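UDP-N-Acetylglucosamine 2-Epimerase (Thermus thermophilus, PDB 1V4V) probably catalyses the epimerisation at C2 of the sugar in UDP-N-acetylglucosamine, interconverting it with UDP-N-acetylmannosamine. Local coordinates at residues L277-S282 against V297-V302; G178-L183 against G351-M356; A123-G128 against F151-L156. One frame throughout, in Å; residues are numbered along the deposited sequence. Where two conformers were deposited one is given.

A two-domain protein of the GT-B type shows how contact chemistry follows position in the fold. Contacts 1 and 3 each join neighbouring parallel strands, or their exits, in one of the two sheets, and both are largely buried. Contact 1 is a parallel strand pairing, apolar on one face and polar at its C-terminal end; contact 3, where the strands have given way to loops, keeps a single backbone bond across it and ends in exposed loop. Contact 2 is only partly buried and holds two helices by a carboxylate, glycine and two waters. Helix 353-364, which starts in contact 2, also packs on Phe151 of contact 3. Contacts 1 and 3 lie farthest apart, about 27 Å between centres.

Contact 1: residues L277-S282 against V297-V302; sequences LLVTDS and VVLRNV
Val279 and Val297 pair as a parallel bridge with CA atoms 4.9 Å apart, and Thr280 with Val298 follows as the next pair. The touching parts run 13° apart in direction. Three backbone bonds join the edges: Val297 N to Leu278 O, Thr280 N to Val297 O, and Leu299 N to Thr280 O. Thr280 O also receives a CA-H contact from Val298 CA at 3.2 Å. Helix 283-291 links them, making these the two strands of a beta-alpha-beta crossover in a Rossmann-like sheet.

On the face carrying Val279 and Val297, Val279 CG1 stands anti to its backbone N (chi1 177°) and reaches across to both methyls of Leu299, with CD2 of that leucine 3.7 Å from CG1. Leu277 CD1 meets Val297 CG2 at 3.6 Å, a touch left doubtful by the two conformers modelled for the valine. Leu331 of helix 321-332 packs on Leu277 and Val297, closing this apolar layer. Where the strands end, Thr280 OG1 takes the N-H of Ser282 at 3.0 Å, an ST turn. Asp281 lays CB 3.9 Å from Leu299 O, while its carboxylate turns off to the backbone N-H groups of His206 and Arg207 and to Asn210 ND2, which also serves Leu299 O. Apolar side chains thus meet along one face, beside the backbone bonds, while a buried polar network ties the C-terminal ends.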
loop_
_atom_site.group_PDB
_atom_site.type_symbol
_atom_site.label_atom_id
_atom_site.label_comp_id
_atom_site.label_asym_id
_atom_site.label_seq_id
_atom_site.Cartn_x
_atom_site.Cartn_y
_atom_site.Cartn_z
ATOM N N LEU A 277 8.499 37.564 21.602
ATOM C CA LEU A 277 8.456 37.562 20.148
ATOM C C LEU A 277 9.604 36.754 19.571
ATOM O O LEU A 277 10.673 36.667 20.175
ATOM C CB LEU A 277 8.580 39.007 19.661
ATOM C CG LEU A 277 8.843 39.312 18.189
ATOM C CD1 LEU A 277 7.568 39.058 17.401
ATOM C CD2 LEU A 277 9.298 40.768 18.025
ATOM N N LEU A 278 9.362 36.168 18.401
ATOM C CA LEU A 278 10.375 35.406 17.675
ATOM C C LEU A 278 10.634 36.121 16.352
ATOM O O LEU A 278 9.694 36.429 15.613
ATOM C CB LEU A 278 9.896 33.982 17.365
ATOM C CG LEU A 278 10.805 33.255 16.360
ATOM C CD1 LEU A 278 12.182 33.028 16.993
ATOM C CD2 LEU A 278 10.179 31.928 15.931
ATOM N N VAL A 279 11.902 36.405 16.074
ATOM C CA VAL A 279 12.301 37.041 14.822
ATOM C C VAL A 279 13.045 35.942 14.069
ATOM O O VAL A 279 14.005 35.374 14.590
ATOM C CB VAL A 279 13.261 38.224 15.065
ATOM C CG1 VAL A 279 13.717 38.815 13.727
ATOM C CG2 VAL A 279 12.566 39.292 15.908
ATOM N N THR A 280 12.612 35.627 12.853
ATOM C CA THR A 280 13.283 34.562 12.114
ATOM C C THR A 280 13.084 34.667 10.607
ATOM O O THR A 280 12.328 35.510 10.127
ATOM C CB THR A 280 12.754 33.184 12.567
ATOM O OG1 THR A 280 13.503 32.143 11.931
ATOM C CG2 THR A 280 11.271 33.027 12.185
ATOM N N ASP A 281 13.780 33.812 9.865
ATOM C CA ASP A 281 13.629 33.766 8.415
ATOM C C ASP A 281 13.453 32.305 8.035
ATOM O O ASP A 281 13.537 31.930 6.867
ATOM C CB ASP A 281 14.844 34.374 7.697
ATOM C CG ASP A 281 16.129 33.594 7.926
ATOM O OD1 ASP A 281 17.150 33.974 7.317
ATOM O OD2 ASP A 281 16.130 32.618 8.704
ATOM N N SER A 282 13.186 31.490 9.050
ATOM C CA SER A 282 12.990 30.053 8.884
ATOM C C SER A 282 11.529 29.635 8.997
ATOM O O SER A 282 10.853 29.973 9.964
ATOM C CB SER A 282 13.803 29.296 9.935
ATOM O OG SER A 282 13.354 27.955 10.055
ATOM N N VAL A 297 7.802 37.343 13.732
ATOM C CA VAL A 297 8.045 38.302 12.669
ATOM C C VAL A 297 9.031 37.620 11.722
ATOM O O VAL A 297 10.088 37.145 12.142
ATOM C CB VAL A 297 8.625 39.640 13.190
ATOM C CG1 VAL A 297 9.061 40.507 12.018
ATOM C CG2 VAL A 297 7.592 40.362 14.004
ATOM N N VAL A 298 8.663 37.554 10.447
ATOM C CA VAL A 298 9.484 36.889 9.439
ATOM C C VAL A 298 10.277 37.863 8.585
ATOM O O VAL A 298 9.715 38.762 7.967
ATOM C CB VAL A 298 8.604 36.008 8.518
ATOM C CG1 VAL A 298 9.470 35.301 7.465
ATOM C CG2 VAL A 298 7.845 34.985 9.358
ATOM N N LEU A 299 11.592 37.672 8.557
ATOM C CA LEU A 299 12.471 38.533 7.785
ATOM C C LEU A 299 12.574 38.058 6.342
ATOM O O LEU A 299 13.628 37.618 5.883
ATOM C CB LEU A 299 13.857 38.593 8.446
ATOM C CG LEU A 299 14.097 39.737 9.443
ATOM C CD1 LEU A 299 12.839 40.061 10.224
ATOM C CD2 LEU A 299 15.240 39.356 10.368
ATOM N N ARG A 300 11.445 38.145 5.645
ATOM C CA ARG A 300 11.341 37.761 4.244
ATOM C C ARG A 300 10.286 38.649 3.597
ATOM O O ARG A 300 9.467 39.255 4.288
ATOM C CB ARG A 300 10.925 36.292 4.105
ATOM C CG ARG A 300 11.926 35.295 4.663
ATOM C CD ARG A 300 11.670 33.906 4.099
ATOM N NE ARG A 300 11.984 33.853 2.674
ATOM C CZ ARG A 300 11.582 32.892 1.847
ATOM N NH1 ARG A 300 10.839 31.889 2.296
ATOM N NH2 ARG A 300 11.926 32.934 0.567
ATOM N N ASN A 301 10.305 38.726 2.273
ATOM C CA ASN A 301 9.337 39.545 1.558
ATOM C C ASN A 301 8.060 38.762 1.286
ATOM O O ASN A 301 7.001 39.348 1.067
ATOM C CB ASN A 301 9.945 40.052 0.246
ATOM C CG ASN A 301 11.121 40.980 0.474
ATOM O OD1 ASN A 301 11.012 41.972 1.195
ATOM N ND2 ASN A 301 12.253 40.667 -0.142
ATOM N N VAL A 302 8.162 37.438 1.313
ATOM C CA VAL A 302 7.009 36.575 1.074
ATOM C C VAL A 302 7.104 35.323 1.945
ATOM O O VAL A 302 8.194 34.938 2.370
ATOM C CB VAL A 302 6.934 36.152 -0.414
ATOM C CG1 VAL A 302 8.124 35.275 -0.767
ATOM C CG2 VAL A 302 5.630 35.420 -0.687
#

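Contact 2: residues G178-L183 against G351-M356; sequences GVDAVL and GKAGLM
The N-terminal turn of helix 353-364 is met by the side chain of Asp180 from helix 177-188, an acidic group set against the amide end of a helix. Asp180 CG lies anti to its own carbonyl carbon (chi1 -57°), a rotamer that carries the carboxylate across to the first turn. Gly354 N donates to Asp180 OD2 at 2.9 Å, arriving from above the carboxylate plane, 54° out of it. Ala353 N adds a weak bond to Asp180 OD1 at 3.1 Å. One water bridges Asp180 OD1 and Gly351 N; a second donates to Asp180 OD2 at 2.7 Å and weakly accepts from Leu355 N. The partial positive charge of the helix start would probably complement the acid. An alanine in place of Asp180 would probably leave the N-H groups of Ala353 and Gly354 without their mate and each bridging water without its carboxylate partner.

In the fold, helix 177-188 runs between the two Rossmann-like domains: Asp180 touches Pro23 of helix 15-29, while Val179 and Val182 pack on Ala291 of helix 283-291. Gly351 fits closely against this helix, with Val179 CG1 3.5 Å from its CA and Leu183 CD1 3.8 Å from the same atom. At its positive phi (82°) Gly351 has no room for a CB beside Leu183 CD1. The Val179 side chain is about 4 Å from a glycerol, probably from the crystallisation liquor.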
loop_
_atom_site.group_PDB
_atom_site.type_symbol
_atom_site.label_atom_id
_atom_site.label_comp_id
_atom_site.label_asym_id
_atom_site.label_seq_id
_atom_site.Cartn_x
_atom_site.Cartn_y
_atom_site.Cartn_z
ATOM N N GLY A 178 3.024 17.376 15.608
ATOM C CA GLY A 178 4.213 18.205 15.723
ATOM C C GLY A 178 3.977 19.371 16.669
ATOM O O GLY A 178 4.893 19.819 17.365
ATOM N N VAL A 179 2.743 19.866 16.697
ATOM C CA VAL A 179 2.381 20.968 17.582
ATOM C C VAL A 179 2.538 20.508 19.030
ATOM O O VAL A 179 3.171 21.184 19.843
ATOM C CB VAL A 179 0.923 21.414 17.345
ATOM C CG1 VAL A 179 0.562 22.563 18.289
ATOM C CG2 VAL A 179 0.749 21.844 15.903
ATOM N N ASP A 180 1.961 19.347 19.341
ATOM C CA ASP A 180 2.047 18.771 20.684
ATOM C C ASP A 180 3.516 18.632 21.087
ATOM O O ASP A 180 3.891 18.911 22.226
ATOM C CB ASP A 180 1.438 17.361 20.722
ATOM C CG ASP A 180 0.001 17.315 20.257
ATOM O OD1 ASP A 180 -0.320 17.918 19.214
ATOM O OD2 ASP A 180 -0.814 16.653 20.934
ATOM N N ALA A 181 4.336 18.180 20.141
ATOM C CA ALA A 181 5.757 17.957 20.384
ATOM C C ALA A 181 6.516 19.201 20.834
ATOM O O ALA A 181 7.343 19.130 21.746
ATOM C CB ALA A 181 6.411 17.373 19.138
ATOM N N VAL A 182 6.255 20.332 20.188
ATOM C CA VAL A 182 6.928 21.570 20.561
ATOM C C VAL A 182 6.531 21.964 21.980
ATOM O O VAL A 182 7.385 22.303 22.795
ATOM C CB VAL A 182 6.570 22.725 19.598
ATOM C CG1 VAL A 182 7.342 23.984 19.988
ATOM C CG2 VAL A 182 6.913 22.331 18.170
ATOM N N LEU A 183 5.233 21.913 22.271
ATOM C CA LEU A 183 4.722 22.255 23.595
ATOM C C LEU A 183 5.365 21.374 24.661
ATOM O O LEU A 183 5.724 21.849 25.742
ATOM C CB LEU A 183 3.203 22.086 23.638
ATOM C CG LEU A 183 2.380 23.076 22.810
ATOM C CD1 LEU A 183 0.919 22.644 22.784
ATOM C CD2 LEU A 183 2.515 24.470 23.409
ATOM N N GLY A 351 -2.541 21.381 19.464
ATOM C CA GLY A 351 -1.616 20.896 20.474
ATOM C C GLY A 351 -2.030 19.610 21.163
ATOM O O GLY A 351 -1.322 19.113 22.047
ATOM N N LYS A 352 -3.170 19.061 20.759
ATOM C CA LYS A 352 -3.664 17.827 21.354
ATOM C C LYS A 352 -3.924 16.720 20.325
ATOM O O LYS A 352 -4.759 15.843 20.537
ATOM C CB LYS A 352 -4.932 18.130 22.155
ATOM C CG LYS A 352 -4.668 19.133 23.276
ATOM C CD LYS A 352 -5.929 19.564 23.986
ATOM C CE LYS A 352 -5.591 20.513 25.128
ATOM N NZ LYS A 352 -4.620 19.896 26.083
ATOM N N ALA A 353 -3.194 16.761 19.215
ATOM C CA ALA A 353 -3.342 15.757 18.167
ATOM C C ALA A 353 -2.958 14.379 18.702
ATOM O O ALA A 353 -3.564 13.367 18.337
ATOM C CB ALA A 353 -2.466 16.117 16.971
ATOM N N GLY A 354 -1.950 14.352 19.570
ATOM C CA GLY A 354 -1.489 13.105 20.147
ATOM C C GLY A 354 -2.579 12.424 20.944
ATOM O O GLY A 354 -2.734 11.204 20.892
ATOM N N LEU A 355 -3.341 13.216 21.691
ATOM C CA LEU A 355 -4.426 12.671 22.493
ATOM C C LEU A 355 -5.508 12.092 21.592
ATOM O O LEU A 355 -6.098 11.061 21.908
ATOM C CB LEU A 355 -5.023 13.757 23.393
ATOM C CG LEU A 355 -6.156 13.320 24.327
ATOM C CD1 LEU A 355 -5.680 12.182 25.222
ATOM C CD2 LEU A 355 -6.607 14.507 25.166
HETATM N N MSE A 356 -5.770 12.758 20.469
HETATM C CA MSE A 356 -6.779 12.275 19.535
HETATM C C MSE A 356 -6.345 10.971 18.876
HETATM O O MSE A 356 -7.163 10.070 18.681
HETATM C CB MSE A 356 -7.079 13.326 18.466
HETATM C CG MSE A 356 -8.018 14.426 18.941
HETATM SE SE MSE A 356 -8.511 15.615 17.514
HETATM C CE MSE A 356 -9.074 14.250 16.252
HETATM O O HOH W 1 -1.902 19.645 17.290
HETATM O O HOH W 2 -1.649 15.263 23.044
#

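Contact 3: residues A123-G128 against F151-L156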
loop_
_atom_site.group_PDB
_atom_site.type_symbol
_atom_site.label_atom_id
_atom_site.label_comp_id
_atom_site.label_asym_id
_atom_site.label_seq_id
_atom_site.Cartn_x
_atom_site.Cartn_y
_atom_site.Cartn_z
ATOM N N ALA A 123 -1.088 10.805 8.057
ATOM C CA ALA A 123 -1.363 10.200 6.755
ATOM C C ALA A 123 -2.213 11.045 5.806
ATOM O O ALA A 123 -3.002 11.888 6.236
ATOM C CB ALA A 123 -2.041 8.851 6.963
ATOM N N GLY A 124 -2.046 10.810 4.505
ATOM C CA GLY A 124 -2.846 11.530 3.527
ATOM C C GLY A 124 -2.151 12.496 2.589
ATOM O O GLY A 124 -2.735 12.895 1.578
ATOM N N LEU A 125 -0.924 12.892 2.906
ATOM C CA LEU A 125 -0.208 13.819 2.035
ATOM C C LEU A 125 0.187 13.093 0.752
ATOM O O LEU A 125 0.715 11.984 0.797
ATOM C CB LEU A 125 1.024 14.372 2.752
ATOM C CG LEU A 125 0.707 15.061 4.087
ATOM C CD1 LEU A 125 1.977 15.685 4.658
ATOM C CD2 LEU A 125 -0.362 16.126 3.881
ATOM N N ARG A 126 -0.079 13.720 -0.392
ATOM C CA ARG A 126 0.227 13.110 -1.682
ATOM C C ARG A 126 0.853 14.072 -2.688
ATOM O O ARG A 126 0.630 15.285 -2.638
ATOM C CB ARG A 126 -1.050 12.534 -2.296
ATOM C CG ARG A 126 -1.697 11.413 -1.499
ATOM C CD ARG A 126 -0.925 10.108 -1.636
ATOM N NE ARG A 126 -1.601 9.002 -0.959
ATOM C CZ ARG A 126 -1.452 8.698 0.326
ATOM N NH1 ARG A 126 -0.644 9.415 1.094
ATOM N NH2 ARG A 126 -2.113 7.669 0.843
ATOM N N SER A 127 1.630 13.510 -3.609
ATOM C CA SER A 127 2.272 14.287 -4.662
ATOM C C SER A 127 1.509 14.004 -5.947
ATOM O O SER A 127 1.532 14.799 -6.887
ATOM C CB SER A 127 3.724 13.853 -4.845
ATOM O OG SER A 127 3.796 12.571 -5.447
ATOM N N GLY A 128 0.833 12.860 -5.976
ATOM C CA GLY A 128 0.076 12.467 -7.150
ATOM C C GLY A 128 0.984 11.922 -8.235
ATOM O O GLY A 128 0.554 11.722 -9.374
ATOM N N PHE A 151 -4.719 8.719 10.473
ATOM C CA PHE A 151 -4.807 9.962 11.226
ATOM C C PHE A 151 -4.314 11.065 10.293
ATOM O O PHE A 151 -3.112 11.267 10.135
ATOM C CB PHE A 151 -3.934 9.862 12.475
ATOM C CG PHE A 151 -4.330 8.736 13.394
ATOM C CD1 PHE A 151 -5.410 8.876 14.261
ATOM C CD2 PHE A 151 -3.637 7.528 13.377
ATOM C CE1 PHE A 151 -5.796 7.828 15.104
ATOM C CE2 PHE A 151 -4.012 6.474 14.211
ATOM C CZ PHE A 151 -5.094 6.624 15.078
ATOM N N ALA A 152 -5.260 11.753 9.658
ATOM C CA ALA A 152 -4.945 12.818 8.712
ATOM C C ALA A 152 -4.708 14.152 9.404
ATOM O O ALA A 152 -5.489 14.569 10.251
ATOM C CB ALA A 152 -6.067 12.954 7.700
ATOM N N PRO A 153 -3.622 14.845 9.039
ATOM C CA PRO A 153 -3.325 16.138 9.661
ATOM C C PRO A 153 -4.272 17.257 9.229
ATOM O O PRO A 153 -4.528 18.187 9.988
ATOM C CB PRO A 153 -1.885 16.400 9.227
ATOM C CG PRO A 153 -1.842 15.769 7.855
ATOM C CD PRO A 153 -2.562 14.458 8.088
ATOM N N THR A 154 -4.812 17.145 8.019
ATOM C CA THR A 154 -5.702 18.171 7.476
ATOM C C THR A 154 -6.885 17.597 6.708
ATOM O O THR A 154 -6.905 16.414 6.362
ATOM C CB THR A 154 -4.954 19.067 6.473
ATOM O OG1 THR A 154 -4.546 18.269 5.351
ATOM C CG2 THR A 154 -3.722 19.694 7.114
ATOM N N PRO A 155 -7.890 18.443 6.423
ATOM C CA PRO A 155 -9.075 18.015 5.678
ATOM C C PRO A 155 -8.644 17.576 4.276
ATOM O O PRO A 155 -9.207 16.643 3.702
ATOM C CB PRO A 155 -9.935 19.275 5.652
ATOM C CG PRO A 155 -9.603 19.920 6.969
ATOM C CD PRO A 155 -8.100 19.782 7.009
ATOM N N LEU A 156 -7.634 18.253 3.735
ATOM C CA LEU A 156 -7.118 17.929 2.411
ATOM C C LEU A 156 -6.529 16.519 2.400
ATOM O O LEU A 156 -6.723 15.755 1.448
ATOM C CB LEU A 156 -6.044 18.935 1.995
ATOM C CG LEU A 156 -5.313 18.620 0.687
ATOM C CD1 LEU A 156 -6.307 18.580 -0.469
ATOM C CD2 LEU A 156 -4.242 19.666 0.437
#
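Ala123 comes just after strand 118-121 and lies beside Phe151 and Ala152 at the end of strand 149-152, its neighbour in the parallel sheet of the N-terminal Rossmann-like domain. Ala123 N donates to Phe151 O at 2.9 Å, rising 40° out of the carbonyl plane, so the bond is made from over that group and not within its plane. It is the one hydrogen bond joining the segments. Ala123 O faces the same segment, a little further along, at Ala152 and Pro153: Ala152 CA gives it a CA-H contact at 3.3 Å, and Pro153 CD abuts it at 3.2 Å. This buried oxygen has no hydrogen-bond partner in the model, and the neighbours it meets here are carbon atoms. On the far side of strand 149-152, the Phe151 ring turns from the loop onto Val357 and Val361 of helix 353-364.

Gly124 follows with a positive phi of 114°, where a CB would crowd the Ala123 carbonyl oxygen. Leu125 then sets CD2 beyond the CG corner of the Pro153 ring, a loose touch of 4.3 Å between CD2 and that CG. Beyond it the chain leaves the second segment. Arg126 folds back so that NH1 donates to Leu125 O at 2.9 Å, with that oxygen only 9° out of the guanidinium plane, while its NE and NH2 make salt bridges to Glu164 and Asp144. At the last two residues, one carboxylate spans neighbouring amides, Glu137 OE1 taking Ser127 N and Glu137 OE2 taking Gly128 N.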